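Long-range contact in 3-oxoacyl-(acyl-carrier protein) synthase II (Thermus thermophilus, PDB 1J3N), which is a 3-oxoacyl-ACP synthase that probably condenses an acyl group with malonyl-ACP in the chain-lengthening step of bacterial fatty acid synthesis: residues Glu269-Ala282 with Val307-Phe320. Residues are numbered along the deposited sequence; the frame is centred on the assembly and turned at random.
Sequences EPHPEGKGAALAMA and VGDRAEVLAIKRVF
Met281 fits as a knob into a hole lined by Ala315, Ile316, Val319 and Phe320, joining helix 275-282 to helix 307-320. Its chain runs straight out to SD and then bends (chi3 -82°), which lays CE over the Ala315 backbone, 3.6 Å from Ala315 O, and beside the CB of the same residue. SD meets the Phe320 ring at its edge, 4.2 Å from CE2. One turn back, small side chains let the helices approach to 8.1 Å at a crossing angle of -45°. The methyl of Ala315 packs against those of both Ala277 and Ala278, and CG2 of Val319 lies 3.5 Å from Ala278 O. Closest of all are the backbones at Gly274, the N-cap residue, whose CA lies 4.2 Å from Ala311 CA and whose CA-H points at Ala311 O (CA to O 3.3 Å).

Arg318 folds back at chi3, bringing both terminal nitrogens to Glu273 O. The two hydrogen bonds are weak and strongly bent, NH2 to O being 3.0 Å at 125°, and the guanidinium is oblique to its acceptor. One residue earlier, Pro272 O is met by two waters: one bridges it to Val307 O and is weakly bound by Arg310 NH1, while the second accepts from Arg310 NH1 and donates only weakly to Pro272 O. Leu314 CD1 covers one face of the Arg310 guanidinium, whose NE forms a salt bridge with Glu372. Toward the N-terminal end of both segments Pro270 CG rests against Val307 CG1 and Gly308 CA.

Both helices pack against the mixed sheet of this thiolase-type fold: Ala277 and Glu312 touch Phe394 on strand 388-394, Ala280 and Met281 reach strand 399-406, and Leu279, on the side away from helix 307-320, meets Thr151 of the second subunit.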
ATOM      1  N   GLU A 269     -14.405  -8.767  11.486  1.00 28.68           N
ATOM      2  CA  GLU A 269     -15.840  -8.867  11.232  1.00 29.11           C
ATOM      3  C   GLU A 269     -16.371  -7.648  10.497  1.00 28.43           C
ATOM      4  O   GLU A 269     -16.159  -6.521  10.917  1.00 30.13           O
ATOM      5  CB  GLU A 269     -16.598  -9.011  12.550  1.00 31.12           C
ATOM      6  CG  GLU A 269     -16.551 -10.406  13.141  1.00 34.48           C
ATOM      7  CD  GLU A 269     -17.443 -11.373  12.391  1.00 36.26           C
ATOM      8  OE1 GLU A 269     -18.679 -11.182  12.404  1.00 37.34           O
ATOM      9  OE2 GLU A 269     -16.906 -12.318  11.784  1.00 37.86           O
ATOM     10  N   PRO A 270     -17.075  -7.860   9.381  1.00 27.79           N
ATOM     11  CA  PRO A 270     -17.601  -6.702   8.661  1.00 28.82           C
ATOM     12  C   PRO A 270     -18.854  -6.223   9.384  1.00 28.94           C
ATOM     13  O   PRO A 270     -19.453  -6.979  10.160  1.00 25.87           O
ATOM     14  CB  PRO A 270     -17.922  -7.277   7.295  1.00 29.24           C
ATOM     15  CG  PRO A 270     -18.448  -8.639   7.665  1.00 28.60           C
ATOM     16  CD  PRO A 270     -17.464  -9.116   8.719  1.00 26.23           C
ATOM     17  N   HIS A 271     -19.235  -4.973   9.144  1.00 27.33           N
ATOM     18  CA  HIS A 271     -20.434  -4.424   9.754  1.00 27.63           C
ATOM     19  C   HIS A 271     -21.574  -5.357   9.317  1.00 28.17           C
ATOM     20  O   HIS A 271     -21.830  -5.523   8.128  1.00 27.74           O
ATOM     21  CB  HIS A 271     -20.665  -3.002   9.242  1.00 29.15           C
ATOM     22  CG  HIS A 271     -21.623  -2.209  10.073  1.00 31.37           C
ATOM     23  ND1 HIS A 271     -22.977  -2.468  10.102  1.00 31.61           N
ATOM     24  CD2 HIS A 271     -21.415  -1.192  10.942  1.00 32.14           C
ATOM     25  CE1 HIS A 271     -23.561  -1.646  10.954  1.00 30.93           C
ATOM     26  NE2 HIS A 271     -22.636  -0.863  11.478  1.00 33.78           N
ATOM     27  N   PRO A 272     -22.272  -5.976  10.278  1.00 28.99           N
ATOM     28  CA  PRO A 272     -23.374  -6.896   9.971  1.00 29.37           C
ATOM     29  C   PRO A 272     -24.463  -6.339   9.057  1.00 28.35           C
ATOM     30  O   PRO A 272     -25.139  -7.096   8.355  1.00 30.42           O
ATOM     31  CB  PRO A 272     -23.898  -7.277  11.353  1.00 29.50           C
ATOM     32  CG  PRO A 272     -23.640  -6.038  12.155  1.00 31.52           C
ATOM     33  CD  PRO A 272     -22.230  -5.684  11.723  1.00 31.63           C
ATOM     34  N   GLU A 273     -24.622  -5.023   9.060  1.00 26.13           N
ATOM     35  CA  GLU A 273     -25.635  -4.382   8.233  1.00 25.94           C
ATOM     36  C   GLU A 273     -25.071  -3.827   6.922  1.00 24.50           C
ATOM     37  O   GLU A 273     -25.790  -3.208   6.139  1.00 24.47           O
ATOM     38  CB  GLU A 273     -26.313  -3.271   9.035  1.00 28.47           C
ATOM     39  CG  GLU A 273     -26.808  -3.748  10.407  1.00 30.60           C
ATOM     40  CD  GLU A 273     -27.515  -2.660  11.194  1.00 34.21           C
ATOM     41  OE1 GLU A 273     -27.001  -1.522  11.248  1.00 36.14           O
ATOM     42  OE2 GLU A 273     -28.583  -2.949  11.771  1.00 39.52           O
ATOM     43  N   GLY A 274     -23.783  -4.056   6.683  1.00 20.09           N
ATOM     44  CA  GLY A 274     -23.174  -3.588   5.452  1.00 20.33           C
ATOM     45  C   GLY A 274     -23.185  -2.079   5.286  1.00 20.09           C
ATOM     46  O   GLY A 274     -23.170  -1.571   4.163  1.00 24.21           O
ATOM     47  N   LYS A 275     -23.208  -1.371   6.407  1.00 21.40           N
ATOM     48  CA  LYS A 275     -23.214   0.090   6.431  1.00 22.30           C
ATOM     49  C   LYS A 275     -22.002   0.676   5.692  1.00 21.57           C
ATOM     50  O   LYS A 275     -22.115   1.698   5.013  1.00 22.48           O
ATOM     51  CB  LYS A 275     -23.218   0.565   7.887  1.00 26.12           C
ATOM     52  CG  LYS A 275     -23.302   2.065   8.075  1.00 30.97           C
ATOM     53  CD  LYS A 275     -23.183   2.424   9.550  1.00 34.06           C
ATOM     54  CE  LYS A 275     -23.593   3.868   9.817  1.00 32.87           C
ATOM     55  NZ  LYS A 275     -25.060   4.057   9.621  1.00 36.32           N
ATOM     56  N   GLY A 276     -20.842   0.033   5.822  1.00 21.17           N
ATOM     57  CA  GLY A 276     -19.656   0.523   5.129  1.00 20.45           C
ATOM     58  C   GLY A 276     -19.726   0.250   3.635  1.00 20.99           C
ATOM     59  O   GLY A 276     -19.417   1.108   2.801  1.00 21.21           O
ATOM     60  N   ALA A 277     -20.145  -0.962   3.291  1.00 22.35           N
ATOM     61  CA  ALA A 277     -20.262  -1.365   1.895  1.00 20.95           C
ATOM     62  C   ALA A 277     -21.281  -0.492   1.171  1.00 21.64           C
ATOM     63  O   ALA A 277     -21.073  -0.108   0.024  1.00 21.65           O
ATOM     64  CB  ALA A 277     -20.666  -2.832   1.809  1.00 22.29           C
ATOM     65  N   ALA A 278     -22.388  -0.188   1.840  1.00 22.05           N
ATOM     66  CA  ALA A 278     -23.425   0.646   1.244  1.00 23.60           C
ATOM     67  C   ALA A 278     -22.829   2.012   0.923  1.00 22.78           C
ATOM     68  O   ALA A 278     -23.079   2.584  -0.134  1.00 26.44           O
ATOM     69  CB  ALA A 278     -24.606   0.794   2.215  1.00 21.87           C
ATOM     70  N   LEU A 279     -22.033   2.530   1.851  1.00 25.05           N
ATOM     71  CA  LEU A 279     -21.394   3.825   1.674  1.00 23.69           C
ATOM     72  C   LEU A 279     -20.415   3.820   0.498  1.00 23.16           C
ATOM     73  O   LEU A 279     -20.394   4.756  -0.298  1.00 23.94           O
ATOM     74  CB  LEU A 279     -20.674   4.214   2.963  1.00 25.45           C
ATOM     75  CG  LEU A 279     -19.886   5.522   3.025  1.00 23.56           C
ATOM     76  CD1 LEU A 279     -20.744   6.679   2.549  1.00 27.40           C
ATOM     77  CD2 LEU A 279     -19.435   5.748   4.468  1.00 25.31           C
ATOM     78  N   ALA A 280     -19.610   2.763   0.386  1.00 22.42           N
ATOM     79  CA  ALA A 280     -18.638   2.663  -0.702  1.00 22.73           C
ATOM     80  C   ALA A 280     -19.325   2.528  -2.068  1.00 22.24           C
ATOM     81  O   ALA A 280     -18.874   3.109  -3.051  1.00 21.71           O
ATOM     82  CB  ALA A 280     -17.699   1.482  -0.461  1.00 23.86           C
ATOM     83  N   MET A 281     -20.407   1.754  -2.141  1.00 23.14           N
ATOM     84  CA  MET A 281     -21.115   1.615  -3.416  1.00 22.35           C
ATOM     85  C   MET A 281     -21.742   2.958  -3.792  1.00 22.22           C
ATOM     86  O   MET A 281     -21.683   3.381  -4.947  1.00 22.80           O
ATOM     87  CB  MET A 281     -22.216   0.541  -3.345  1.00 21.84           C
ATOM     88  CG  MET A 281     -21.718  -0.900  -3.353  1.00 23.88           C
ATOM     89  SD  MET A 281     -23.068  -2.091  -3.438  1.00 22.39           S
ATOM     90  CE  MET A 281     -23.561  -2.174  -1.733  1.00 19.22           C
ATOM     91  N   ALA A 282     -22.337   3.632  -2.812  1.00 24.29           N
ATOM     92  CA  ALA A 282     -22.974   4.928  -3.054  1.00 24.19           C
ATOM     93  C   ALA A 282     -21.954   5.943  -3.558  1.00 25.16           C
ATOM     94  O   ALA A 282     -22.265   6.795  -4.394  1.00 25.69           O
ATOM     95  CB  ALA A 282     -23.635   5.443  -1.770  1.00 24.34           C
ATOM     96  N   VAL A 307     -22.135 -13.955   7.903  1.00 28.43           N
ATOM     97  CA  VAL A 307     -22.264 -12.511   8.145  1.00 26.22           C
ATOM     98  C   VAL A 307     -21.923 -11.634   6.944  1.00 24.99           C
ATOM     99  O   VAL A 307     -22.648 -10.687   6.626  1.00 22.57           O
ATOM    100  CB  VAL A 307     -21.379 -12.068   9.334  1.00 26.54           C
ATOM    101  CG1 VAL A 307     -21.541 -10.572   9.583  1.00 26.48           C
ATOM    102  CG2 VAL A 307     -21.756 -12.850  10.577  1.00 27.53           C
ATOM    103  N   GLY A 308     -20.812 -11.945   6.284  1.00 24.08           N
ATOM    104  CA  GLY A 308     -20.398 -11.164   5.128  1.00 23.90           C
ATOM    105  C   GLY A 308     -21.357 -11.200   3.945  1.00 24.16           C
ATOM    106  O   GLY A 308     -21.774 -10.159   3.449  1.00 21.75           O
ATOM    107  N   ASP A 309     -21.700 -12.395   3.478  1.00 25.33           N
ATOM    108  CA  ASP A 309     -22.614 -12.529   2.344  1.00 28.10           C
ATOM    109  C   ASP A 309     -23.932 -11.779   2.585  1.00 28.06           C
ATOM    110  O   ASP A 309     -24.516 -11.234   1.655  1.00 27.08           O
ATOM    111  CB  ASP A 309     -22.889 -14.011   2.058  1.00 28.39           C
ATOM    112  CG  ASP A 309     -21.756 -14.682   1.294  1.00 32.18           C
ATOM    113  OD1 ASP A 309     -20.594 -14.219   1.404  1.00 28.87           O
ATOM    114  OD2 ASP A 309     -22.025 -15.681   0.593  1.00 28.06           O
ATOM    115  N   ARG A 310     -24.385 -11.738   3.835  1.00 27.24           N
ATOM    116  CA  ARG A 310     -25.628 -11.041   4.182  1.00 26.70           C
ATOM    117  C   ARG A 310     -25.445  -9.523   4.271  1.00 25.57           C
ATOM    118  O   ARG A 310     -26.311  -8.751   3.841  1.00 24.39           O
ATOM    119  CB  ARG A 310     -26.159 -11.565   5.517  1.00 28.18           C
ATOM    120  CG  ARG A 310     -27.389 -10.828   6.043  1.00 30.87           C
ATOM    121  CD  ARG A 310     -27.962 -11.547   7.262  1.00 34.88           C
ATOM    122  NE  ARG A 310     -29.160 -10.894   7.778  1.00 36.56           N
ATOM    123  CZ  ARG A 310     -29.154 -10.013   8.773  1.00 39.58           C
ATOM    124  NH1 ARG A 310     -28.010  -9.688   9.361  1.00 40.73           N
ATOM    125  NH2 ARG A 310     -30.288  -9.452   9.175  1.00 41.03           N
ATOM    126  N   ALA A 311     -24.322  -9.097   4.840  1.00 23.99           N
ATOM    127  CA  ALA A 311     -24.037  -7.671   4.974  1.00 24.65           C
ATOM    128  C   ALA A 311     -24.022  -7.011   3.605  1.00 24.14           C
ATOM    129  O   ALA A 311     -24.463  -5.868   3.451  1.00 23.67           O
ATOM    130  CB  ALA A 311     -22.697  -7.470   5.668  1.00 23.30           C
ATOM    131  N   GLU A 312     -23.501  -7.735   2.615  1.00 24.97           N
ATOM    132  CA  GLU A 312     -23.431  -7.228   1.248  1.00 25.09           C
ATOM    133  C   GLU A 312     -24.830  -7.073   0.655  1.00 26.20           C
ATOM    134  O   GLU A 312     -25.184  -6.009   0.155  1.00 28.19           O
ATOM    135  CB  GLU A 312     -22.571  -8.163   0.376  1.00 24.13           C
ATOM    136  CG  GLU A 312     -22.495  -7.760  -1.098  1.00 25.91           C
ATOM    137  CD  GLU A 312     -21.214  -8.223  -1.797  1.00 25.61           C
ATOM    138  OE1 GLU A 312     -20.700  -9.316  -1.468  1.00 27.46           O
ATOM    139  OE2 GLU A 312     -20.733  -7.493  -2.688  1.00 25.02           O
ATOM    140  N   VAL A 313     -25.630  -8.134   0.719  1.00 28.20           N
ATOM    141  CA  VAL A 313     -26.993  -8.091   0.194  1.00 28.02           C
ATOM    142  C   VAL A 313     -27.800  -6.967   0.856  1.00 27.95           C
ATOM    143  O   VAL A 313     -28.482  -6.205   0.176  1.00 30.19           O
ATOM    144  CB  VAL A 313     -27.705  -9.446   0.409  1.00 27.74           C
ATOM    145  CG1 VAL A 313     -29.163  -9.344  -0.019  1.00 28.67           C
ATOM    146  CG2 VAL A 313     -26.989 -10.537  -0.387  1.00 26.19           C
ATOM    147  N   LEU A 314     -27.718  -6.860   2.179  1.00 29.06           N
ATOM    148  CA  LEU A 314     -28.434  -5.809   2.895  1.00 27.78           C
ATOM    149  C   LEU A 314     -27.970  -4.438   2.416  1.00 28.53           C
ATOM    150  O   LEU A 314     -28.764  -3.500   2.333  1.00 27.07           O
ATOM    151  CB  LEU A 314     -28.196  -5.922   4.403  1.00 26.87           C
ATOM    152  CG  LEU A 314     -28.861  -7.100   5.127  1.00 27.16           C
ATOM    153  CD1 LEU A 314     -28.433  -7.108   6.577  1.00 22.08           C
ATOM    154  CD2 LEU A 314     -30.377  -6.988   5.016  1.00 28.73           C
ATOM    155  N   ALA A 315     -26.681  -4.331   2.099  1.00 27.05           N
ATOM    156  CA  ALA A 315     -26.104  -3.079   1.618  1.00 28.24           C
ATOM    157  C   ALA A 315     -26.583  -2.775   0.199  1.00 29.84           C
ATOM    158  O   ALA A 315     -26.775  -1.611  -0.175  1.00 28.71           O
ATOM    159  CB  ALA A 315     -24.579  -3.162   1.647  1.00 27.24           C
ATOM    160  N   ILE A 316     -26.757  -3.826  -0.597  1.00 29.89           N
ATOM    161  CA  ILE A 316     -27.220  -3.653  -1.967  1.00 30.32           C
ATOM    162  C   ILE A 316     -28.678  -3.205  -1.945  1.00 31.03           C
ATOM    163  O   ILE A 316     -29.042  -2.230  -2.602  1.00 31.62           O
ATOM    164  CB  ILE A 316     -27.070  -4.964  -2.777  1.00 30.10           C
ATOM    165  CG1 ILE A 316     -25.601  -5.153  -3.170  1.00 28.36           C
ATOM    166  CG2 ILE A 316     -27.966  -4.942  -4.009  1.00 28.94           C
ATOM    167  CD1 ILE A 316     -25.333  -6.407  -3.958  1.00 24.66           C
ATOM    168  N   LYS A 317     -29.505  -3.906  -1.175  1.00 32.05           N
ATOM    169  CA  LYS A 317     -30.919  -3.558  -1.071  1.00 33.40           C
ATOM    170  C   LYS A 317     -31.076  -2.137  -0.545  1.00 33.19           C
ATOM    171  O   LYS A 317     -32.024  -1.439  -0.891  1.00 33.46           O
ATOM    172  CB  LYS A 317     -31.644  -4.530  -0.133  1.00 35.95           C
ATOM    173  CG  LYS A 317     -31.747  -5.955  -0.652  1.00 36.82           C
ATOM    174  CD  LYS A 317     -32.372  -6.874   0.394  1.00 41.24           C
ATOM    175  CE  LYS A 317     -32.495  -8.296  -0.123  1.00 43.05           C
ATOM    176  NZ  LYS A 317     -33.045  -9.225   0.910  1.00 48.42           N
ATOM    177  N   ARG A 318     -30.134  -1.704   0.284  1.00 35.17           N
ATOM    178  CA  ARG A 318     -30.200  -0.367   0.847  1.00 34.97           C
ATOM    179  C   ARG A 318     -29.887   0.719  -0.175  1.00 35.26           C
ATOM    180  O   ARG A 318     -30.551   1.759  -0.208  1.00 33.62           O
ATOM    181  CB  ARG A 318     -29.247  -0.240   2.037  1.00 38.33           C
ATOM    182  CG  ARG A 318     -29.369   1.094   2.766  1.00 40.04           C
ATOM    183  CD  ARG A 318     -28.505   1.168   4.021  1.00 41.56           C
ATOM    184  NE  ARG A 318     -28.791   0.096   4.972  1.00 43.50           N
ATOM    185  CZ  ARG A 318     -28.176  -1.085   4.974  1.00 45.20           C
ATOM    186  NH1 ARG A 318     -27.238  -1.346   4.074  1.00 46.13           N
ATOM    187  NH2 ARG A 318     -28.495  -2.003   5.879  1.00 44.16           N
ATOM    188  N   VAL A 319     -28.879   0.479  -1.008  1.00 32.95           N
ATOM    189  CA  VAL A 319     -28.471   1.452  -2.017  1.00 30.65           C
ATOM    190  C   VAL A 319     -29.326   1.426  -3.281  1.00 29.51           C
ATOM    191  O   VAL A 319     -29.537   2.454  -3.914  1.00 28.92           O
ATOM    192  CB  VAL A 319     -26.998   1.228  -2.444  1.00 31.12           C
ATOM    193  CG1 VAL A 319     -26.586   2.276  -3.463  1.00 30.46           C
ATOM    194  CG2 VAL A 319     -26.091   1.281  -1.232  1.00 30.70           C
ATOM    195  N   PHE A 320     -29.823   0.251  -3.649  1.00 29.94           N
ATOM    196  CA  PHE A 320     -30.614   0.133  -4.868  1.00 30.69           C
ATOM    197  C   PHE A 320     -32.128   0.007  -4.678  1.00 31.10           C
ATOM    198  O   PHE A 320     -32.875  -0.007  -5.653  1.00 29.52           O
ATOM    199  CB  PHE A 320     -30.071  -1.031  -5.701  1.00 28.71           C
ATOM    200  CG  PHE A 320     -28.666  -0.799  -6.206  1.00 29.52           C
ATOM    201  CD1 PHE A 320     -28.439  -0.060  -7.364  1.00 29.54           C
ATOM    202  CD2 PHE A 320     -27.571  -1.303  -5.512  1.00 29.55           C
ATOM    203  CE1 PHE A 320     -27.145   0.172  -7.824  1.00 29.60           C
ATOM    204  CE2 PHE A 320     -26.274  -1.073  -5.963  1.00 28.76           C
ATOM    205  CZ  PHE A 320     -26.062  -0.333  -7.125  1.00 28.06           C
TER
HETATM  206  O   HOH W   1     -24.804  -9.864   8.288  1.00 29.78           O
HETATM  207  O   HOH W   2     -27.482  -7.411  10.473  1.00 35.17           O